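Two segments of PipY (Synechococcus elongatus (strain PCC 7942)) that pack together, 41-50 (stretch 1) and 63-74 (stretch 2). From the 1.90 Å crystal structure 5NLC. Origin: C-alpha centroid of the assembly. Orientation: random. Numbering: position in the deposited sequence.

Stretch 1 (41-50) QRHFGENRVQ
Stretch 2 63-74: PDLTWHLLGKLQ

How do the backbones meet? Strands 43-46 and 66-69 run parallel, their N-to-C directions 29° apart, pairing His43 with Thr66, Phe44 with Trp67, Gly45 with His68 and Glu46 with Leu69. The eight strand residues are extended, phi -96° to -127° and psi 121° to 154°; the hydrogen-bond ladder runs one residue beyond them at Arg42 and Leu70, where psi falls to -26° and -18°: Thr66 N to Arg42 O 2.8 Å, Phe44 N to Thr66 O 3.0 Å, His68 N to Phe44 O 2.9 Å, Glu46 N to His68 O 3.0 Å, Leu70 N to Glu46 O 2.9 Å.

What fills the face bearing His43, Thr66 and His68? Both histidines adopt chi1 m, with chi2 -71° and -103°, bringing His43 ND1 within 3.0 Å of His68 NE2 in a nearly straight hydrogen bond; either could donate. Thr66, also m, sets its CB 3.3 Å from His43 ND1. Gly45 belongs here because an ideal CB would lie 2.7 Å from Leu70 CD1.

How is the opposite face packed? Phe44, Trp67 and Glu46 are all chi1 m. With chi2 100°, the buried indole lays its six-membered ring beneath Phe44 CB, 4.3 Å from the ring centroid, while its CZ3 reaches Glu46 CG at 3.9 Å. Phe44, chi2 85°, brings CD1 to 3.4 Å from CD2 of Leu65 (t, t). Farther along, Val49 (t) places CG2 3.7 Å from CD2 of Leu69 (t, p) and 3.8 Å from CD1 of Leu73 (t, p), an apolar cluster.

What secures the ends? Arg42 folds through m, m, t and -86°, so NE forms a salt bridge with Asp64 OD2 at 3.3 Å, while NH1 holds Gln41 O at 2.9 Å. Asp64 is p. Beyond the strands, Gly71 CA approaches Asn47 O to 3.3 Å, where a CB would clash, and a water donates to Asn47 O (2.7 Å) and Lys72 O (2.8 Å).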

ATOM      1  N   GLN A  41      -3.185 -12.312  12.009  1.00 19.36           N
ATOM      2  CA  GLN A  41      -2.737 -11.362  11.010  1.00 19.06           C
ATOM      3  C   GLN A  41      -2.277 -12.058   9.742  1.00 18.89           C
ATOM      4  O   GLN A  41      -1.533 -13.083   9.805  1.00 19.34           O
ATOM      5  CB  GLN A  41      -1.625 -10.507  11.572  1.00 18.80           C
ATOM      6  CG  GLN A  41      -1.165  -9.343  10.712  1.00 18.28           C
ATOM      7  CD  GLN A  41      -2.213  -8.291  10.485  1.00 18.75           C
ATOM      8  OE1 GLN A  41      -3.107  -8.122  11.326  1.00 20.99           O
ATOM      9  NE2 GLN A  41      -2.143  -7.571   9.325  1.00 17.62           N
ATOM     10  N   ARG A  42      -2.665 -11.479   8.573  1.00 18.42           N
ATOM     11  CA  ARG A  42      -2.319 -11.996   7.264  1.00 18.68           C
ATOM     12  C   ARG A  42      -1.609 -11.070   6.330  1.00 17.84           C
ATOM     13  O   ARG A  42      -0.871 -11.535   5.436  1.00 17.57           O
ATOM     14  CB  ARG A  42      -3.563 -12.532   6.552  1.00 20.65           C
ATOM     15  CG  ARG A  42      -4.235 -13.680   7.331  1.00 21.12           C
ATOM     16  CD  ARG A  42      -3.448 -14.940   7.303  1.00 22.36           C
ATOM     17  NE  ARG A  42      -4.085 -16.030   8.077  1.00 23.93           N
ATOM     18  CZ  ARG A  42      -3.946 -16.259   9.381  1.00 23.70           C
ATOM     19  NH1 ARG A  42      -3.220 -15.474  10.152  1.00 22.41           N
ATOM     20  NH2 ARG A  42      -4.552 -17.309   9.912  1.00 25.07           N
ATOM     21  N   HIS A  43      -1.803  -9.767   6.509  1.00 16.49           N
ATOM     22  CA  HIS A  43      -1.171  -8.771   5.653  1.00 16.49           C
ATOM     23  C   HIS A  43       0.029  -8.142   6.322  1.00 15.70           C
ATOM     24  O   HIS A  43      -0.084  -7.585   7.426  1.00 15.03           O
ATOM     25  CB  HIS A  43      -2.182  -7.674   5.364  1.00 16.90           C
ATOM     26  CG  HIS A  43      -3.369  -8.146   4.595  1.00 17.55           C
ATOM     27  ND1 HIS A  43      -3.297  -8.492   3.260  1.00 18.23           N
ATOM     28  CD2 HIS A  43      -4.655  -8.355   4.976  1.00 18.28           C
ATOM     29  CE1 HIS A  43      -4.483  -8.915   2.848  1.00 19.49           C
ATOM     30  NE2 HIS A  43      -5.339  -8.779   3.860  1.00 19.39           N
ATOM     31  N   PHE A  44       1.171  -8.266   5.683  1.00 15.13           N
ATOM     32  CA  PHE A  44       2.430  -7.781   6.180  1.00 15.99           C
ATOM     33  C   PHE A  44       3.079  -6.917   5.165  1.00 17.23           C
ATOM     34  O   PHE A  44       2.957  -7.154   3.958  1.00 18.40           O
ATOM     35  CB  PHE A  44       3.346  -8.944   6.544  1.00 15.98           C
ATOM     36  CG  PHE A  44       2.840  -9.748   7.694  1.00 15.48           C
ATOM     37  CD1 PHE A  44       1.936 -10.764   7.478  1.00 15.72           C
ATOM     38  CD2 PHE A  44       3.127  -9.375   8.995  1.00 15.48           C
ATOM     39  CE1 PHE A  44       1.408 -11.513   8.525  1.00 15.57           C
ATOM     40  CE2 PHE A  44       2.612 -10.125  10.058  1.00 15.38           C
ATOM     41  CZ  PHE A  44       1.753 -11.184   9.845  1.00 15.12           C
ATOM     42  N   GLY A  45       3.669  -5.828   5.641  1.00 17.98           N
ATOM     43  CA  GLY A  45       4.203  -4.817   4.778  1.00 19.05           C
ATOM     44  C   GLY A  45       5.685  -4.521   5.078  1.00 20.46           C
ATOM     45  O   GLY A  45       6.114  -4.484   6.269  1.00 19.48           O
ATOM     46  N   GLU A  46       6.437  -4.286   4.005  1.00 21.14           N
ATOM     47  CA  GLU A  46       7.844  -3.904   4.134  1.00 23.50           C
ATOM     48  C   GLU A  46       8.053  -2.624   3.325  1.00 23.05           C
ATOM     49  O   GLU A  46       7.366  -2.397   2.347  1.00 20.59           O
ATOM     50  CB  GLU A  46       8.744  -5.007   3.641  1.00 25.54           C
ATOM     51  CG  GLU A  46       8.762  -6.282   4.547  1.00 27.16           C
ATOM     52  CD  GLU A  46       9.642  -6.165   5.782  1.00 30.33           C
ATOM     53  OE1 GLU A  46      10.622  -5.368   5.751  1.00 33.80           O
ATOM     54  OE2 GLU A  46       9.366  -6.875   6.822  1.00 31.79           O
ATOM     55  N   ASN A  47       9.042  -1.830   3.708  1.00 24.68           N
ATOM     56  CA  ASN A  47       9.309  -0.583   2.972  1.00 28.31           C
ATOM     57  C   ASN A  47      10.288  -0.815   1.831  1.00 28.03           C
ATOM     58  O   ASN A  47      10.252  -0.073   0.893  1.00 28.51           O
ATOM     59  CB  ASN A  47       9.877   0.527   3.846  1.00 31.18           C
ATOM     60  CG  ASN A  47       8.826   1.212   4.688  1.00 35.65           C
ATOM     61  OD1 ASN A  47       7.608   0.922   4.605  1.00 35.93           O
ATOM     62  ND2 ASN A  47       9.294   2.106   5.542  1.00 37.77           N
ATOM     63  N   ARG A  48      11.177  -1.777   1.973  1.00 29.21           N
ATOM     64  CA  ARG A  48      12.301  -2.014   1.056  1.00 30.51           C
ATOM     65  C   ARG A  48      12.275  -3.418   0.523  1.00 29.59           C
ATOM     66  O   ARG A  48      12.188  -4.363   1.287  1.00 31.13           O
ATOM     67  CB  ARG A  48      13.642  -1.783   1.782  1.00 34.69           C
ATOM     68  CG  ARG A  48      13.944  -0.305   1.942  1.00 38.45           C
ATOM     69  CD  ARG A  48      15.092   0.014   2.894  1.00 44.91           C
ATOM     70  NE  ARG A  48      14.973   1.405   3.353  1.00 49.58           N
ATOM     71  CZ  ARG A  48      15.664   1.965   4.351  1.00 54.72           C
ATOM     72  NH1 ARG A  48      16.598   1.283   5.024  1.00 58.54           N
ATOM     73  NH2 ARG A  48      15.421   3.237   4.675  1.00 55.66           N
ATOM     74  N   VAL A  49      12.470  -3.563  -0.784  1.00 28.34           N
ATOM     75  CA  VAL A  49      12.380  -4.865  -1.447  1.00 28.57           C
ATOM     76  C   VAL A  49      13.362  -5.907  -0.849  1.00 32.00           C
ATOM     77  O   VAL A  49      12.944  -7.016  -0.493  1.00 30.29           O
ATOM     78  CB  VAL A  49      12.597  -4.720  -2.994  1.00 28.03           C
ATOM     79  CG1 VAL A  49      12.746  -6.059  -3.673  1.00 28.50           C
ATOM     80  CG2 VAL A  49      11.454  -3.973  -3.649  1.00 26.90           C
ATOM     81  N   GLN A  50      14.647  -5.538  -0.731  1.00 34.40           N
ATOM     82  CA  GLN A  50      15.689  -6.490  -0.269  1.00 38.87           C
ATOM     83  C   GLN A  50      15.498  -6.982   1.154  1.00 38.57           C
ATOM     84  O   GLN A  50      15.641  -8.165   1.407  1.00 38.54           O
ATOM     85  CB  GLN A  50      17.096  -5.913  -0.445  1.00 42.86           C
ATOM     86  CG  GLN A  50      17.490  -5.709  -1.903  1.00 46.81           C
ATOM     87  CD  GLN A  50      17.641  -7.012  -2.730  1.00 50.83           C
ATOM     88  OE1 GLN A  50      17.494  -6.967  -3.969  1.00 53.50           O
ATOM     89  NE2 GLN A  50      17.956  -8.165  -2.063  1.00 49.79           N
ATOM     90  N   PRO A  63       0.260 -20.292   3.967  1.00 34.94           N
ATOM     91  CA  PRO A  63      -0.359 -20.320   2.616  1.00 37.28           C
ATOM     92  C   PRO A  63      -1.015 -18.960   2.142  1.00 35.36           C
ATOM     93  O   PRO A  63      -1.066 -18.683   0.934  1.00 39.37           O
ATOM     94  CB  PRO A  63      -1.422 -21.420   2.782  1.00 38.43           C
ATOM     95  CG  PRO A  63      -1.909 -21.164   4.189  1.00 39.55           C
ATOM     96  CD  PRO A  63      -0.677 -20.778   4.995  1.00 37.54           C
ATOM     97  N   ASP A  64      -1.460 -18.141   3.082  1.00 33.77           N
ATOM     98  CA  ASP A  64      -2.317 -16.971   2.838  1.00 32.33           C
ATOM     99  C   ASP A  64      -1.754 -15.691   3.481  1.00 29.27           C
ATOM    100  O   ASP A  64      -2.461 -14.854   3.977  1.00 28.36           O
ATOM    101  CB  ASP A  64      -3.623 -17.301   3.428  1.00 34.62           C
ATOM    102  CG  ASP A  64      -3.489 -17.792   4.820  1.00 37.57           C
ATOM    103  OD1 ASP A  64      -2.298 -18.048   5.287  1.00 36.39           O
ATOM    104  OD2 ASP A  64      -4.564 -17.907   5.445  1.00 40.54           O
ATOM    105  N   LEU A  65      -0.441 -15.615   3.532  1.00 27.92           N
ATOM    106  CA  LEU A  65       0.259 -14.449   3.951  1.00 27.08           C
ATOM    107  C   LEU A  65       0.301 -13.555   2.700  1.00 24.48           C
ATOM    108  O   LEU A  65       0.738 -13.999   1.654  1.00 24.02           O
ATOM    109  CB  LEU A  65       1.661 -14.877   4.454  1.00 29.84           C
ATOM    110  CG  LEU A  65       2.352 -13.920   5.424  1.00 31.33           C
ATOM    111  CD1 LEU A  65       3.684 -14.540   5.793  1.00 34.53           C
ATOM    112  CD2 LEU A  65       2.626 -12.590   4.727  1.00 31.83           C
ATOM    113  N   THR A  66      -0.191 -12.329   2.799  1.00 21.40           N
ATOM    114  CA  THR A  66      -0.137 -11.380   1.743  1.00 19.76           C
ATOM    115  C   THR A  66       0.939 -10.298   2.028  1.00 18.87           C
ATOM    116  O   THR A  66       0.891  -9.663   3.095  1.00 17.50           O
ATOM    117  CB  THR A  66      -1.507 -10.740   1.583  1.00 20.13           C
ATOM    118  OG1 THR A  66      -2.448 -11.737   1.261  1.00 20.06           O
ATOM    119  CG2 THR A  66      -1.546  -9.719   0.512  1.00 19.89           C
ATOM    120  N   TRP A  67       1.932 -10.163   1.108  1.00 17.98           N
ATOM    121  CA  TRP A  67       3.007  -9.207   1.252  1.00 18.20           C
ATOM    122  C   TRP A  67       2.736  -7.921   0.443  1.00 17.25           C
ATOM    123  O   TRP A  67       2.419  -7.987  -0.775  1.00 17.00           O
ATOM    124  CB  TRP A  67       4.304  -9.790   0.726  1.00 19.13           C
ATOM    125  CG  TRP A  67       4.888 -10.863   1.652  1.00 21.02           C
ATOM    126  CD1 TRP A  67       4.797 -12.225   1.517  1.00 22.94           C
ATOM    127  CD2 TRP A  67       5.568 -10.630   2.847  1.00 22.41           C
ATOM    128  NE1 TRP A  67       5.417 -12.847   2.574  1.00 24.10           N
ATOM    129  CE2 TRP A  67       5.924 -11.884   3.396  1.00 23.81           C
ATOM    130  CE3 TRP A  67       5.946  -9.466   3.532  1.00 22.50           C
ATOM    131  CZ2 TRP A  67       6.664 -12.004   4.615  1.00 25.11           C
ATOM    132  CZ3 TRP A  67       6.721  -9.618   4.735  1.00 24.46           C
ATOM    133  CH2 TRP A  67       7.006 -10.855   5.269  1.00 23.82           C
ATOM    134  N   HIS A  68       2.969  -6.809   1.102  1.00 16.55           N
ATOM    135  CA  HIS A  68       2.697  -5.462   0.585  1.00 16.11           C
ATOM    136  C   HIS A  68       4.007  -4.692   0.565  1.00 16.51           C
ATOM    137  O   HIS A  68       4.699  -4.632   1.620  1.00 16.92           O
ATOM    138  CB  HIS A  68       1.741  -4.743   1.535  1.00 15.81           C
ATOM    139  CG  HIS A  68       0.363  -5.333   1.593  1.00 15.67           C
ATOM    140  ND1 HIS A  68      -0.705  -4.759   0.955  1.00 15.39           N
ATOM    141  CD2 HIS A  68      -0.118  -6.439   2.188  1.00 16.15           C
ATOM    142  CE1 HIS A  68      -1.782  -5.504   1.133  1.00 15.63           C
ATOM    143  NE2 HIS A  68      -1.469  -6.498   1.934  1.00 15.88           N
ATOM    144  N   LEU A  69       4.362  -4.077  -0.565  1.00 16.05           N
ATOM    145  CA  LEU A  69       5.477  -3.189  -0.621  1.00 16.52           C
ATOM    146  C   LEU A  69       4.956  -1.776  -0.448  1.00 16.89           C
ATOM    147  O   LEU A  69       4.105  -1.302  -1.191  1.00 16.18           O
ATOM    148  CB  LEU A  69       6.244  -3.356  -1.966  1.00 17.06           C
ATOM    149  CG  LEU A  69       7.356  -2.352  -2.195  1.00 17.49           C
ATOM    150  CD1 LEU A  69       8.424  -2.520  -1.126  1.00 18.68           C
ATOM    151  CD2 LEU A  69       7.992  -2.553  -3.548  1.00 17.79           C
ATOM    152  N   LEU A  70       5.504  -1.080   0.553  1.00 17.58           N
ATOM    153  CA  LEU A  70       4.987   0.168   0.964  1.00 18.88           C
ATOM    154  C   LEU A  70       5.870   1.370   0.639  1.00 20.19           C
ATOM    155  O   LEU A  70       5.407   2.493   0.779  1.00 21.52           O
ATOM    156  CB  LEU A  70       4.751   0.118   2.471  1.00 18.85           C
ATOM    157  CG  LEU A  70       3.771  -0.951   2.963  1.00 19.06           C
ATOM    158  CD1 LEU A  70       3.764  -0.919   4.495  1.00 20.43           C
ATOM    159  CD2 LEU A  70       2.426  -0.786   2.340  1.00 19.76           C
ATOM    160  N   GLY A  71       7.143   1.180   0.357  1.00 21.27           N
ATOM    161  CA  GLY A  71       8.025   2.292   0.157  1.00 21.94           C
ATOM    162  C   GLY A  71       8.422   2.419  -1.298  1.00 22.83           C
ATOM    163  O   GLY A  71       7.961   1.666  -2.159  1.00 21.37           O
ATOM    164  N   LYS A  72       9.365   3.323  -1.523  1.00 24.06           N
ATOM    165  CA  LYS A  72       9.787   3.767  -2.869  1.00 25.21           C
ATOM    166  C   LYS A  72      10.315   2.568  -3.633  1.00 23.67           C
ATOM    167  O   LYS A  72      11.090   1.812  -3.109  1.00 23.36           O
ATOM    168  CB  LYS A  72      10.893   4.807  -2.703  1.00 29.70           C
ATOM    169  CG  LYS A  72      11.702   5.214  -3.931  1.00 32.68           C
ATOM    170  CD  LYS A  72      10.841   5.973  -4.924  1.00 35.03           C
ATOM    171  CE  LYS A  72      11.708   6.386  -6.139  1.00 37.76           C
ATOM    172  NZ  LYS A  72      10.905   7.028  -7.203  1.00 38.85           N
ATOM    173  N   LEU A  73       9.940   2.420  -4.879  1.00 22.22           N
ATOM    174  CA  LEU A  73      10.387   1.277  -5.664  1.00 22.03           C
ATOM    175  C   LEU A  73      11.112   1.857  -6.842  1.00 23.50           C
ATOM    176  O   LEU A  73      10.511   2.567  -7.641  1.00 22.72           O
ATOM    177  CB  LEU A  73       9.199   0.446  -6.110  1.00 21.02           C
ATOM    178  CG  LEU A  73       9.505  -0.712  -7.064  1.00 20.83           C
ATOM    179  CD1 LEU A  73      10.595  -1.647  -6.515  1.00 21.24           C
ATOM    180  CD2 LEU A  73       8.269  -1.500  -7.461  1.00 20.44           C
ATOM    181  N   GLN A  74      12.403   1.599  -6.941  1.00 26.05           N
ATOM    182  CA  GLN A  74      13.187   2.012  -8.109  1.00 28.55           C
ATOM    183  C   GLN A  74      12.905   1.101  -9.264  1.00 28.29           C
ATOM    184  O   GLN A  74      12.741  -0.104  -9.069  1.00 25.18           O
ATOM    185  CB  GLN A  74      14.691   1.948  -7.787  1.00 31.87           C
ATOM    186  CG  GLN A  74      15.135   2.817  -6.620  1.00 34.27           C
ATOM    187  CD  GLN A  74      14.800   4.284  -6.812  1.00 37.34           C
ATOM    188  OE1 GLN A  74      14.745   4.794  -7.949  1.00 40.77           O
ATOM    189  NE2 GLN A  74      14.581   4.988  -5.695  1.00 38.55           N
TER
HETATM  190  O   HOH W   1      12.069   1.357  -0.515  1.00 31.52           O